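C-1-tetrahydrofolate synthase, cytoplasmic, putative (Trypanosoma brucei, PDB 4CJX) probably catalyses both the NADP+-dependent oxidation of methylenetetrahydrofolate and the hydrolysis of the resulting methenyltetrahydrofolate in one-carbon metabolism. Local coordinates at residues V164-S169 against L305-T310; I62-R67 against L122-H127; V188-G193 against C221-I226. One frame throughout, in Å; residues are numbered along the deposited sequence.

In the fold
The three contacts illustrate how chemistry follows position in a two-domain folate enzyme. Interactions 1 and 3 are buried, whereas interaction 2 lies at the surface. Interaction 1 ties helix 296-316 to the residue just before the N-cap of helix 166-178 through a single amide-to-carbonyl hydrogen bond; interaction 3 joins a strand and a helix of the nucleotide-binding domain by methyl contacts alone. Interaction 2, in the catalytic domain, sets a strand end against a proline-rich loop, with van der Waals contacts between the segments, while the Leu122 backbone hydrogen-bonds the bound inhibitor. The contacts share no helix or strand, although helix 166-178 of interaction 1 directly precedes strand 186-190 of interaction 3. The centres of interactions 1 and 2 are 21 Å apart.

Interaction 1 (V164-S169 against L305-T310); sequences VPCTAS and LKNTLT
A buried side-chain-to-backbone hydrogen bond, from Asn307 to Val164, ties a helix to the residue just ahead of another helix's N-cap near the centre of the folded chain. The helices concerned, 166-178 and 296-316, probably correspond to the pair that connects the two domains in FolD enzymes. Asn307 belongs to the C-terminal helix 296-316, and Val164 lies just ahead of helix 166-178, for which Pro165 is the N-cap residue. The contact is narrow: one side chain does nearly all the work. Asn307 ND2 donates to Val164 O at 2.9 Å, with an N-H...O angle of 161°. The acceptor lies close to the plane of the Asn307 amide, while seen from the other partner the donor is tilted 27° out of the carbonyl plane. With chi2 at 4°, OD1 lies on the same side as CA and ND2 on the far side, toward the backbone of Val164.

The same nitrogen also donates to Ala143 O, so two backbone carbonyls from separate loops hold the amide and fix its rotation. Ala143 immediately precedes Asp144, which hydrogen-bonds the bound inhibitor; Asn307 may therefore help to hold that loop from a second shell. Cys166 closes the contact from the first turn of its helix, its side chain also packing on Thr300 and Leu304. Its SG rests 3.8 Å from Asn307 ND2, in van der Waals contact beside the gripped amide.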
loop_
_atom_site.group_PDB
_atom_site.type_symbol
_atom_site.label_atom_id
_atom_site.label_comp_id
_atom_site.label_asym_id
_atom_site.label_seq_id
_atom_site.Cartn_x
_atom_site.Cartn_y
_atom_site.Cartn_z
ATOM N N VAL B 164 -11.397 0.731 -7.546
ATOM C CA VAL B 164 -10.439 1.660 -6.940
ATOM C C VAL B 164 -11.215 2.607 -5.999
ATOM O O VAL B 164 -12.330 2.998 -6.326
ATOM C CB VAL B 164 -9.731 2.465 -8.048
ATOM C CG1 VAL B 164 -8.795 3.487 -7.461
ATOM C CG2 VAL B 164 -8.970 1.535 -8.993
ATOM N N PRO B 165 -10.628 3.004 -4.848
ATOM C CA PRO B 165 -11.388 3.845 -3.942
ATOM C C PRO B 165 -11.791 5.155 -4.634
ATOM O O PRO B 165 -11.051 5.660 -5.483
ATOM C CB PRO B 165 -10.428 4.091 -2.776
ATOM C CG PRO B 165 -9.427 2.994 -2.851
ATOM C CD PRO B 165 -9.306 2.652 -4.299
ATOM N N CYS B 166 -12.976 5.652 -4.296
ATOM C CA CYS B 166 -13.621 6.685 -5.088
ATOM C C CYS B 166 -12.829 8.015 -5.093
ATOM O O CYS B 166 -12.652 8.630 -6.153
ATOM C CB CYS B 166 -15.044 6.877 -4.574
ATOM S SG CYS B 166 -16.000 5.336 -4.579
ATOM N N THR B 167 -12.359 8.428 -3.914
ATOM C CA THR B 167 -11.636 9.687 -3.786
ATOM C C THR B 167 -10.344 9.643 -4.584
ATOM O O THR B 167 -10.071 10.554 -5.378
ATOM C CB THR B 167 -11.341 10.063 -2.321
ATOM O OG1 THR B 167 -12.563 10.063 -1.562
ATOM C CG2 THR B 167 -10.705 11.445 -2.276
ATOM N N ALA B 168 -9.585 8.557 -4.404
ATOM C CA ALA B 168 -8.338 8.346 -5.151
ATOM C C ALA B 168 -8.627 8.360 -6.624
ATOM O O ALA B 168 -7.926 8.990 -7.408
ATOM C CB ALA B 168 -7.694 7.029 -4.773
ATOM N N SER B 169 -9.688 7.667 -6.995
ATOM C CA SER B 169 -10.090 7.635 -8.378
ATOM C C SER B 169 -10.411 9.035 -8.975
ATOM O O SER B 169 -10.073 9.326 -10.124
ATOM C CB SER B 169 -11.293 6.750 -8.470
ATOM O OG SER B 169 -11.553 6.475 -9.796
ATOM N N LEU B 305 -20.403 5.973 -8.555
ATOM C CA LEU B 305 -21.393 5.540 -9.542
ATOM C C LEU B 305 -20.720 4.715 -10.657
ATOM O O LEU B 305 -21.279 3.732 -11.144
ATOM C CB LEU B 305 -22.126 6.749 -10.127
ATOM C CG LEU B 305 -22.879 7.646 -9.134
ATOM C CD1 LEU B 305 -23.746 8.632 -9.895
ATOM C CD2 LEU B 305 -23.738 6.856 -8.165
ATOM N N LYS B 306 -19.511 5.128 -11.046
ATOM C CA LYS B 306 -18.728 4.385 -12.029
ATOM C C LYS B 306 -18.375 2.964 -11.512
ATOM O O LYS B 306 -18.671 1.971 -12.181
ATOM C CB LYS B 306 -17.488 5.195 -12.442
ATOM C CG LYS B 306 -16.788 4.641 -13.674
ATOM C CD LYS B 306 -15.734 5.596 -14.196
ATOM C CE LYS B 306 -15.085 5.085 -15.481
ATOM N NZ LYS B 306 -13.694 5.638 -15.630
ATOM N N ASN B 307 -17.792 2.876 -10.319
ATOM C CA ASN B 307 -17.487 1.591 -9.698
ATOM C C ASN B 307 -18.729 0.694 -9.675
ATOM O O ASN B 307 -18.672 -0.484 -10.016
ATOM C CB ASN B 307 -16.991 1.754 -8.259
ATOM C CG ASN B 307 -15.593 2.323 -8.162
ATOM O OD1 ASN B 307 -14.980 2.671 -9.164
ATOM N ND2 ASN B 307 -15.089 2.438 -6.941
ATOM N N THR B 308 -19.851 1.289 -9.283
ATOM C CA THR B 308 -21.102 0.569 -9.140
ATOM C C THR B 308 -21.616 0.026 -10.481
ATOM O O THR B 308 -22.054 -1.130 -10.566
ATOM C CB THR B 308 -22.151 1.485 -8.468
ATOM O OG1 THR B 308 -21.664 1.911 -7.173
ATOM C CG2 THR B 308 -23.477 0.778 -8.344
ATOM N N LEU B 309 -21.532 0.841 -11.529
ATOM C CA LEU B 309 -21.893 0.388 -12.873
ATOM C C LEU B 309 -20.947 -0.710 -13.356
ATOM O O LEU B 309 -21.397 -1.674 -13.960
ATOM C CB LEU B 309 -21.914 1.555 -13.863
ATOM C CG LEU B 309 -22.396 1.276 -15.289
ATOM C CD1 LEU B 309 -23.843 0.806 -15.338
ATOM C CD2 LEU B 309 -22.225 2.536 -16.122
ATOM N N THR B 310 -19.649 -0.571 -13.076
ATOM C CA THR B 310 -18.683 -1.629 -13.376
ATOM C C THR B 310 -19.041 -2.921 -12.635
ATOM O O THR B 310 -19.058 -4.011 -13.238
ATOM C CB THR B 310 -17.235 -1.186 -13.101
ATOM O OG1 THR B 310 -16.935 -0.060 -13.931
ATOM C CG2 THR B 310 -16.259 -2.276 -13.428
#

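Interaction 2 (I62-R67 against L122-H127); sequences IICGKR and LPLPPH. With 9L9 ((2S)-2-[[4-[[2,4-bis(azanyl)-6-oxidanylidene-1H-pyrimidin-5-yl]carbamoylamino]phenyl]carbonylamino]pentanedioic acid), chain G.
Leu122 O accepts a 2.8 Å hydrogen bond from N7 of the inhibitor 9L9, the shorter of two bonds by which this residue holds the diaminopyrimidinone. The second runs the other way and is straighter: Leu122 N donates to 9L9 N1 over 3.2 Å, with an N-H...N angle of 171°. The backbone thus offers one donor and one acceptor to a matching acceptor and amino group, and the Leu122 side chain adds van der Waals contact, its CG reaching 3.9 Å from 9L9 N2A. Lys77, Val120 and Asp144 supply further hydrogen bonds to the inhibitor.

Both segments belong to the catalytic domain, where Leu122 lines the inhibitor pocket. The peptide after Leu122 is cis, and the loop it begins, 122-127, leaves strand 117-120 to lie against the end of strand 58-64, the central strand of the three-stranded parallel sheet. Two patches join them. Cys64 turns its side chain toward the loop, SG anti to the carbonyl carbon (chi1 -62°), so that SG meets Leu124 CD2 at 3.8 Å while CB touches Pro125 CD at 3.8 Å. Leu124 sets off away from the strand, and its CD2 branch comes back to the sulfur.

Farther along, the Arg67 side chain crosses Pro123 at about a right angle. Arg67 CD sits 3.9 Å from Pro123 CG, and that ring carbon covers one face of the guanidinium. A bend at chi3 (74°) turns the guanidinium, whose NE forms a salt bridge with Asp69. Across the segments the chemistry is thus wholly van der Waals, consistent with the strand end packing on the loop by shape, while the Leu122 backbone supplies two directional bonds to the pyrimidine.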
loop_
_atom_site.group_PDB
_atom_site.type_symbol
_atom_site.label_atom_id
_atom_site.label_comp_id
_atom_site.label_asym_id
_atom_site.label_seq_id
_atom_site.Cartn_x
_atom_site.Cartn_y
_atom_site.Cartn_z
ATOM N N ILE B 62 -25.191 3.275 3.804
ATOM C CA ILE B 62 -25.480 3.185 5.215
ATOM C C ILE B 62 -24.824 4.361 5.917
ATOM O O ILE B 62 -23.629 4.568 5.801
ATOM C CB ILE B 62 -24.906 1.888 5.812
ATOM C CG1 ILE B 62 -25.528 0.651 5.137
ATOM C CG2 ILE B 62 -25.123 1.853 7.316
ATOM C CD1 ILE B 62 -24.868 -0.658 5.532
ATOM N N ILE B 63 -25.619 5.136 6.639
ATOM C CA ILE B 63 -25.103 6.195 7.478
ATOM C C ILE B 63 -25.473 5.914 8.930
ATOM O O ILE B 63 -26.613 5.558 9.235
ATOM C CB ILE B 63 -25.591 7.580 6.998
ATOM C CG1 ILE B 63 -25.007 8.698 7.874
ATOM C CG2 ILE B 63 -27.110 7.673 7.007
ATOM C CD1 ILE B 63 -25.266 10.090 7.327
ATOM N N CYS B 64 -24.484 6.022 9.812
ATOM C CA CYS B 64 -24.688 5.904 11.245
ATOM C C CYS B 64 -24.546 7.301 11.857
ATOM O O CYS B 64 -23.574 8.006 11.581
ATOM C CB CYS B 64 -23.650 4.970 11.869
ATOM S SG CYS B 64 -23.676 3.258 11.286
ATOM N N GLY B 65 -25.516 7.693 12.679
ATOM C CA GLY B 65 -25.484 8.968 13.376
ATOM C C GLY B 65 -25.924 10.109 12.487
ATOM O O GLY B 65 -26.489 9.899 11.415
ATOM N N LYS B 66 -25.638 11.325 12.922
ATOM C CA LYS B 66 -26.174 12.521 12.264
ATOM C C LYS B 66 -25.143 13.632 12.055
ATOM O O LYS B 66 -25.508 14.808 12.099
ATOM C CB LYS B 66 -27.356 13.097 13.080
ATOM C CG LYS B 66 -28.460 12.112 13.438
ATOM C CD LYS B 66 -29.135 11.491 12.211
ATOM C CE LYS B 66 -30.042 10.326 12.588
ATOM N NZ LYS B 66 -31.279 10.845 13.250
ATOM N N ARG B 67 -23.878 13.286 11.822
ATOM C CA ARG B 67 -22.911 14.287 11.365
ATOM C C ARG B 67 -23.484 14.960 10.139
ATOM O O ARG B 67 -23.822 14.265 9.169
ATOM C CB ARG B 67 -21.601 13.644 10.922
ATOM C CG ARG B 67 -20.605 13.285 11.996
ATOM C CD ARG B 67 -19.386 12.646 11.331
ATOM N NE ARG B 67 -18.587 13.660 10.648
ATOM C CZ ARG B 67 -17.585 14.329 11.206
ATOM N NH1 ARG B 67 -17.228 14.079 12.460
ATOM N NH2 ARG B 67 -16.939 15.264 10.513
ATOM N N LEU B 122 -18.138 6.741 6.279
ATOM C CA LEU B 122 -17.208 6.984 7.364
ATOM C C LEU B 122 -17.183 8.491 7.651
ATOM O O LEU B 122 -17.407 9.304 6.741
ATOM C CB LEU B 122 -15.796 6.500 6.965
ATOM C CG LEU B 122 -15.627 5.101 6.357
ATOM C CD1 LEU B 122 -14.174 4.838 5.970
ATOM C CD2 LEU B 122 -16.119 4.050 7.329
ATOM N N PRO B 123 -16.832 8.883 8.882
ATOM C CA PRO B 123 -16.391 8.006 9.968
ATOM C C PRO B 123 -17.564 7.281 10.623
ATOM O O PRO B 123 -18.681 7.798 10.640
ATOM C CB PRO B 123 -15.723 8.977 10.959
ATOM C CG PRO B 123 -16.367 10.304 10.683
ATOM C CD PRO B 123 -16.638 10.316 9.207
ATOM N N LEU B 124 -17.304 6.074 11.108
ATOM C CA LEU B 124 -18.230 5.365 11.982
ATOM C C LEU B 124 -18.122 5.907 13.416
ATOM O O LEU B 124 -17.136 6.546 13.766
ATOM C CB LEU B 124 -17.941 3.869 11.944
ATOM C CG LEU B 124 -18.380 3.178 10.647
ATOM C CD1 LEU B 124 -17.789 1.773 10.573
ATOM C CD2 LEU B 124 -19.909 3.138 10.528
ATOM N N PRO B 125 -19.150 5.670 14.243
ATOM C CA PRO B 125 -19.048 6.073 15.633
ATOM C C PRO B 125 -17.890 5.367 16.334
ATOM O O PRO B 125 -17.648 4.184 16.076
ATOM C CB PRO B 125 -20.388 5.649 16.232
ATOM C CG PRO B 125 -20.986 4.691 15.264
ATOM C CD PRO B 125 -20.474 5.109 13.928
ATOM N N PRO B 126 -17.178 6.090 17.214
ATOM C CA PRO B 126 -15.995 5.577 17.907
ATOM C C PRO B 126 -16.126 4.162 18.467
ATOM O O PRO B 126 -15.226 3.364 18.279
ATOM C CB PRO B 126 -15.800 6.590 19.034
ATOM C CG PRO B 126 -16.259 7.873 18.421
ATOM C CD PRO B 126 -17.414 7.514 17.526
ATOM N N HIS B 127 -17.240 3.849 19.121
ATOM C CA HIS B 127 -17.383 2.564 19.818
ATOM C C HIS B 127 -17.460 1.349 18.882
ATOM O O HIS B 127 -17.284 0.211 19.324
ATOM C CB HIS B 127 -18.601 2.581 20.756
ATOM C CG HIS B 127 -19.909 2.295 20.076
ATOM N ND1 HIS B 127 -20.589 3.239 19.334
ATOM C CD2 HIS B 127 -20.666 1.172 20.037
ATOM C CE1 HIS B 127 -21.703 2.707 18.863
ATOM N NE2 HIS B 127 -21.774 1.455 19.277
HETATM N N2A 9L9 G . -17.464 5.056 2.884
HETATM N N1 9L9 G . -16.858 7.341 3.398
HETATM C C2 9L9 G . -17.030 6.390 2.450
HETATM N N3 9L9 G . -16.799 6.627 1.096
HETATM C C4 9L9 G . -16.388 7.942 0.842
HETATM O O4A 9L9 G . -16.180 8.133 -0.346
HETATM N N5A 9L9 G . -15.947 10.260 1.452
HETATM C C5 9L9 G . -16.189 8.943 1.803
HETATM C C6 9L9 G . -16.463 8.594 3.088
HETATM N N7 9L9 G . -16.288 9.572 4.161
HETATM O O8A 9L9 G . -17.924 10.605 0.367
HETATM N N9 9L9 G . -16.458 12.298 0.589
HETATM C C1B 9L9 G . -17.128 13.274 -0.093
HETATM C C2B 9L9 G . -16.637 14.591 0.019
HETATM C C3B 9L9 G . -17.258 15.665 -0.621
HETATM C C4B 9L9 G . -18.400 15.469 -1.400
HETATM C C5B 9L9 G . -18.864 14.144 -1.556
HETATM C C6B 9L9 G . -18.249 13.066 -0.906
HETATM C C7B 9L9 G . -19.024 16.634 -2.147
HETATM O O7B 9L9 G . -19.591 16.382 -3.183
HETATM C CAW 9L9 G . -16.862 11.018 0.802
HETATM N N 9L9 G . -18.883 17.916 -1.743
HETATM C CA 9L9 G . -19.359 19.085 -2.474
HETATM C C 9L9 G . -18.166 19.741 -3.129
HETATM O OXT 9L9 G . -17.056 19.518 -2.623
HETATM C CB 9L9 G . -19.970 20.164 -1.612
HETATM C CG 9L9 G . -20.581 19.598 -0.346
HETATM C CD 9L9 G . -21.488 20.629 0.248
HETATM O OE1 9L9 G . -22.403 21.060 -0.453
HETATM O OE2 9L9 G . -21.285 21.010 1.409
HETATM O O 9L9 G . -18.299 20.495 -4.123
#

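Interaction 3 (V188-G193 against C221-I226); sequences VVLGRG and CDIADI
A Rossmann-type nucleotide-binding domain supplies this contact, in which Val188 and Leu190 of strand 186-190 pack against Ile226 and Ile223 of helix 220-228. Two residues apart on the strand, Val188 and Leu190 face the helix together; three apart on the helix, Ile223 and Ile226 meet them about one turn from each other. Val188 CG2 touches Ile226 CG2 at 3.7 Å, and its CB lies 3.8 Å from the same methyl. Chi1 of 59° swings CG2 opposite the backbone N and out to the helix. Beyond it, Leu190 CD2 meets Ile223 CG2 at 3.9 Å. Both isoleucines present the short CG2 branch to the strand, and Val214 of the adjacent strand also packs on them.

Val189 points to the other face, against helix 197-206. The helix also reaches the dimer partner, for Asp225 OD2 forms a salt bridge with Arg186 NH1 of the second subunit. Past Leu190 the chain enters the glycine-containing loop with Arg192, an NADP+-binding residue. Helix 220-228, linking parallel strands 210-214 and 232-235 across strand 186-190, makes this the apolar interior of a beta-alpha-beta crossover, the building unit of the Rossmann fold.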
loop_
_atom_site.group_PDB
_atom_site.type_symbol
_atom_site.label_atom_id
_atom_site.label_comp_id
_atom_site.label_asym_id
_atom_site.label_seq_id
_atom_site.Cartn_x
_atom_site.Cartn_y
_atom_site.Cartn_z
ATOM N N VAL B 188 3.933 15.074 -4.357
ATOM C CA VAL B 188 3.704 14.984 -2.917
ATOM C C VAL B 188 2.231 14.737 -2.633
ATOM O O VAL B 188 1.347 15.405 -3.189
ATOM C CB VAL B 188 4.178 16.203 -2.084
ATOM C CG1 VAL B 188 3.520 17.490 -2.514
ATOM C CG2 VAL B 188 3.866 15.991 -0.612
ATOM N N VAL B 189 1.997 13.755 -1.778
ATOM C CA VAL B 189 0.689 13.439 -1.264
ATOM C C VAL B 189 0.760 13.792 0.226
ATOM O O VAL B 189 1.620 13.274 0.937
ATOM C CB VAL B 189 0.379 11.933 -1.416
ATOM C CG1 VAL B 189 -0.987 11.601 -0.857
ATOM C CG2 VAL B 189 0.400 11.538 -2.874
ATOM N N LEU B 190 -0.120 14.681 0.680
ATOM C CA LEU B 190 -0.248 15.000 2.093
ATOM C C LEU B 190 -1.451 14.216 2.655
ATOM O O LEU B 190 -2.596 14.331 2.144
ATOM C CB LEU B 190 -0.442 16.500 2.293
ATOM C CG LEU B 190 0.664 17.413 1.715
ATOM C CD1 LEU B 190 0.337 17.816 0.286
ATOM C CD2 LEU B 190 0.950 18.651 2.587
ATOM N N GLY B 191 -1.194 13.425 3.689
ATOM C CA GLY B 191 -2.222 12.579 4.298
ATOM C C GLY B 191 -2.174 11.165 3.763
ATOM O O GLY B 191 -1.701 10.919 2.661
ATOM N N ARG B 192 -2.644 10.223 4.562
ATOM C CA ARG B 192 -2.553 8.818 4.215
ATOM C C ARG B 192 -3.845 8.088 4.597
ATOM O O ARG B 192 -3.801 6.965 5.079
ATOM C CB ARG B 192 -1.331 8.211 4.914
ATOM C CG ARG B 192 -0.855 6.898 4.339
ATOM C CD ARG B 192 0.608 6.675 4.661
ATOM N NE ARG B 192 1.019 5.330 4.334
ATOM C CZ ARG B 192 0.986 4.280 5.155
ATOM N NH1 ARG B 192 0.548 4.378 6.397
ATOM N NH2 ARG B 192 1.409 3.097 4.707
ATOM N N GLY B 193 -4.986 8.707 4.306
ATOM C CA GLY B 193 -6.288 8.104 4.581
ATOM C C GLY B 193 -6.618 6.899 3.693
ATOM O O GLY B 193 -6.309 6.889 2.499
ATOM N N CYS B 221 8.796 22.831 8.057
ATOM C CA CYS B 221 9.953 23.123 7.228
ATOM C C CYS B 221 10.160 22.033 6.163
ATOM O O CYS B 221 10.530 22.344 5.026
ATOM C CB CYS B 221 11.203 23.326 8.078
ATOM S SG CYS B 221 11.729 21.901 9.058
ATOM N N ASP B 222 9.874 20.777 6.535
ATOM C CA ASP B 222 9.957 19.656 5.607
ATOM C C ASP B 222 8.827 19.710 4.564
ATOM O O ASP B 222 9.052 19.493 3.385
ATOM C CB ASP B 222 9.877 18.322 6.365
ATOM C CG ASP B 222 11.087 18.059 7.234
ATOM O OD1 ASP B 222 12.138 18.685 7.007
ATOM O OD2 ASP B 222 11.009 17.197 8.135
ATOM N N ILE B 223 7.611 20.007 5.010
ATOM C CA ILE B 223 6.484 20.034 4.105
ATOM C C ILE B 223 6.779 21.117 3.046
ATOM O O ILE B 223 6.631 20.899 1.830
ATOM C CB ILE B 223 5.161 20.350 4.848
ATOM C CG1 ILE B 223 4.789 19.227 5.825
ATOM C CG2 ILE B 223 4.029 20.594 3.862
ATOM C CD1 ILE B 223 3.495 19.489 6.581
ATOM N N ALA B 224 7.223 22.271 3.516
ATOM C CA ALA B 224 7.515 23.396 2.624
ATOM C C ALA B 224 8.561 23.007 1.573
ATOM O O ALA B 224 8.383 23.231 0.375
ATOM C CB ALA B 224 7.997 24.572 3.436
ATOM N N ASP B 225 9.654 22.431 2.050
ATOM C CA ASP B 225 10.715 21.972 1.189
ATOM C C ASP B 225 10.215 20.944 0.150
ATOM O O ASP B 225 10.583 20.995 -1.008
ATOM C CB ASP B 225 11.756 21.298 2.051
ATOM C CG ASP B 225 13.006 20.972 1.298
ATOM O OD1 ASP B 225 13.663 21.926 0.783
ATOM O OD2 ASP B 225 13.370 19.767 1.253
ATOM N N ILE B 226 9.369 20.021 0.594
ATOM C CA ILE B 226 8.872 18.973 -0.261
ATOM C C ILE B 226 7.903 19.554 -1.299
ATOM O O ILE B 226 8.031 19.278 -2.492
ATOM C CB ILE B 226 8.285 17.822 0.596
ATOM C CG1 ILE B 226 9.463 17.055 1.243
ATOM C CG2 ILE B 226 7.433 16.871 -0.268
ATOM C CD1 ILE B 226 9.089 16.209 2.449
#